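Putative oxidoreductase YfjR (Streptomyces aurantiacus, PDB 4OQZ) probably acts as an NADPH-dependent imine reductase, turning imines into amines with S selectivity. Local coordinates at residues E242-T247 and A256-V261. Numbering follows the deposited sequence.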
loop_
_atom_site.group_PDB
_atom_site.type_symbol
_atom_site.label_atom_id
_atom_site.label_comp_id
_atom_site.label_asym_id
_atom_site.label_seq_id
_atom_site.Cartn_x
_atom_site.Cartn_y
_atom_site.Cartn_z
ATOM N N GLU A 242 -13.131 10.850 4.574
ATOM C CA GLU A 242 -14.523 11.234 4.275
ATOM C C GLU A 242 -14.575 11.782 2.842
ATOM O O GLU A 242 -15.467 11.419 2.088
ATOM C CB GLU A 242 -15.050 12.298 5.263
ATOM C CG GLU A 242 -15.274 11.811 6.687
ATOM C CD GLU A 242 -16.686 11.781 7.244
ATOM O OE1 GLU A 242 -16.814 11.723 8.489
ATOM O OE2 GLU A 242 -17.659 11.776 6.454
ATOM N N HIS A 243 -13.567 12.595 2.458
ATOM C CA HIS A 243 -13.409 13.177 1.123
ATOM C C HIS A 243 -13.184 12.102 0.061
ATOM O O HIS A 243 -13.793 12.192 -1.011
ATOM C CB HIS A 243 -12.270 14.220 1.118
ATOM C CG HIS A 243 -12.531 15.415 1.987
ATOM N ND1 HIS A 243 -13.826 15.812 2.316
ATOM C CD2 HIS A 243 -11.657 16.274 2.560
ATOM C CE1 HIS A 243 -13.690 16.880 3.082
ATOM N NE2 HIS A 243 -12.406 17.198 3.258
ATOM N N VAL A 244 -12.320 11.079 0.360
ATOM C CA VAL A 244 -12.051 9.926 -0.514
ATOM C C VAL A 244 -13.393 9.199 -0.728
ATOM O O VAL A 244 -13.774 8.969 -1.875
ATOM C CB VAL A 244 -10.930 8.995 0.046
ATOM C CG1 VAL A 244 -10.894 7.647 -0.688
ATOM C CG2 VAL A 244 -9.552 9.679 -0.031
ATOM N N VAL A 245 -14.136 8.914 0.365
ATOM C CA VAL A 245 -15.482 8.293 0.311
ATOM C C VAL A 245 -16.449 9.142 -0.527
ATOM O O VAL A 245 -17.210 8.579 -1.323
ATOM C CB VAL A 245 -16.043 7.973 1.730
ATOM C CG1 VAL A 245 -17.573 7.845 1.739
ATOM C CG2 VAL A 245 -15.411 6.707 2.298
ATOM N N HIS A 246 -16.435 10.480 -0.354
ATOM C CA HIS A 246 -17.361 11.350 -1.098
ATOM C C HIS A 246 -17.070 11.402 -2.594
ATOM O O HIS A 246 -17.991 11.240 -3.388
ATOM C CB HIS A 246 -17.470 12.753 -0.476
ATOM C CG HIS A 246 -18.436 12.832 0.670
ATOM N ND1 HIS A 246 -19.797 13.011 0.461
ATOM C CD2 HIS A 246 -18.206 12.761 2.002
ATOM C CE1 HIS A 246 -20.345 13.041 1.667
ATOM N NE2 HIS A 246 -19.426 12.888 2.626
ATOM N N THR A 247 -15.784 11.533 -2.972
ATOM C CA THR A 247 -15.293 11.570 -4.358
ATOM C C THR A 247 -15.733 10.320 -5.134
ATOM O O THR A 247 -16.127 10.421 -6.302
ATOM C CB THR A 247 -13.754 11.702 -4.339
ATOM O OG1 THR A 247 -13.386 12.874 -3.616
ATOM C CG2 THR A 247 -13.145 11.763 -5.720
ATOM N N ALA A 256 -17.027 0.702 -0.835
ATOM C CA ALA A 256 -16.790 -0.370 0.152
ATOM C C ALA A 256 -15.378 -0.393 0.763
ATOM O O ALA A 256 -15.259 -0.380 1.989
ATOM C CB ALA A 256 -17.180 -1.739 -0.407
ATOM N N PHE A 257 -14.321 -0.412 -0.069
ATOM C CA PHE A 257 -12.925 -0.377 0.414
ATOM C C PHE A 257 -12.594 0.953 1.117
ATOM O O PHE A 257 -12.138 0.885 2.255
ATOM C CB PHE A 257 -11.924 -0.718 -0.696
ATOM C CG PHE A 257 -10.477 -0.698 -0.260
ATOM C CD1 PHE A 257 -10.023 -1.554 0.735
ATOM C CD2 PHE A 257 -9.562 0.139 -0.878
ATOM C CE1 PHE A 257 -8.679 -1.538 1.136
ATOM C CE2 PHE A 257 -8.228 0.156 -0.474
ATOM C CZ PHE A 257 -7.787 -0.703 0.507
ATOM N N PRO A 258 -12.901 2.160 0.552
ATOM C CA PRO A 258 -12.613 3.398 1.291
ATOM C C PRO A 258 -13.440 3.571 2.559
ATOM O O PRO A 258 -12.947 4.195 3.483
ATOM C CB PRO A 258 -12.932 4.503 0.278
ATOM C CG PRO A 258 -12.891 3.843 -1.053
ATOM C CD PRO A 258 -13.447 2.480 -0.789
ATOM N N ARG A 259 -14.700 3.066 2.629
ATOM C CA ARG A 259 -15.407 3.246 3.890
ATOM C C ARG A 259 -14.843 2.356 4.979
ATOM O O ARG A 259 -14.718 2.803 6.104
ATOM C CB ARG A 259 -16.957 3.251 3.792
ATOM C CG ARG A 259 -17.629 1.997 3.252
ATOM C CD ARG A 259 -19.159 2.124 3.240
ATOM N NE ARG A 259 -19.663 3.141 2.305
ATOM C CZ ARG A 259 -19.963 4.400 2.632
ATOM N NH1 ARG A 259 -20.422 5.239 1.713
ATOM N NH2 ARG A 259 -19.827 4.820 3.885
ATOM N N ALA A 260 -14.373 1.160 4.620
ATOM C CA ALA A 260 -13.709 0.228 5.543
ATOM C C ALA A 260 -12.501 0.891 6.219
ATOM O O ALA A 260 -12.311 0.727 7.430
ATOM C CB ALA A 260 -13.256 -1.001 4.780
ATOM N N VAL A 261 -11.723 1.689 5.443
ATOM C CA VAL A 261 -10.562 2.463 5.923
ATOM C C VAL A 261 -11.071 3.607 6.808
ATOM O O VAL A 261 -10.566 3.784 7.914
ATOM C CB VAL A 261 -9.678 2.961 4.743
ATOM C CG1 VAL A 261 -8.582 3.926 5.208
ATOM C CG2 VAL A 261 -9.092 1.789 3.968
#
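The ring of Pro258 meets both Val244 and Val245 through CB, which sits 3.9 Å from CG1 of Val244 and equally far from CG2 of Val245, so the ring carbon packs against one methyl from each of two consecutive valines. The Val244 side chain crosses the proline roughly at a right angle. Val245 goes further and bears on the backbone too. With CG1 anti to the backbone N (chi1 158°), its other methyl, CG2, lies over the peptide that joins Pro258 to Arg259, 3.7 Å from Pro258 O and the same distance from Arg259 N. CG1 of Val245 meets the end of the arginine, 3.9 Å from Arg259 NH1, with the guanidinium turned obliquely to the methyl.

The two segments belong to consecutive helices, 234-250 and 256-269, that form an antiparallel helical hairpin in the C-terminal reductive aminase-like domain, remote from the Rossmann sheet. The axes of 242-247 and 256-261 approach to 9.0 Å, with their N-to-C directions 164° apart, and the proline, in the first turn of the second helix, lies opposite Val245.

The Arg259 side chain crosses Val245 at about a right angle, its chain bent at chi3 (66°), and NH1 is held there by a hydrogen bond to Thr255 OG1, just ahead of the helix. On the first helix, Thr247 turns its hydroxyl onto the preceding turn: OG1 donates to His243 O over 2.7 Å, from above the carbonyl plane, while Thr247 N reaches the same oxygen from the other face. Further along the hairpin, Glu242 OE1 is tied to His266 NE2. Gln185 of the long helix 163-191 touches Pro258, and Gln170 of the second subunit packs on Val244 and Thr247.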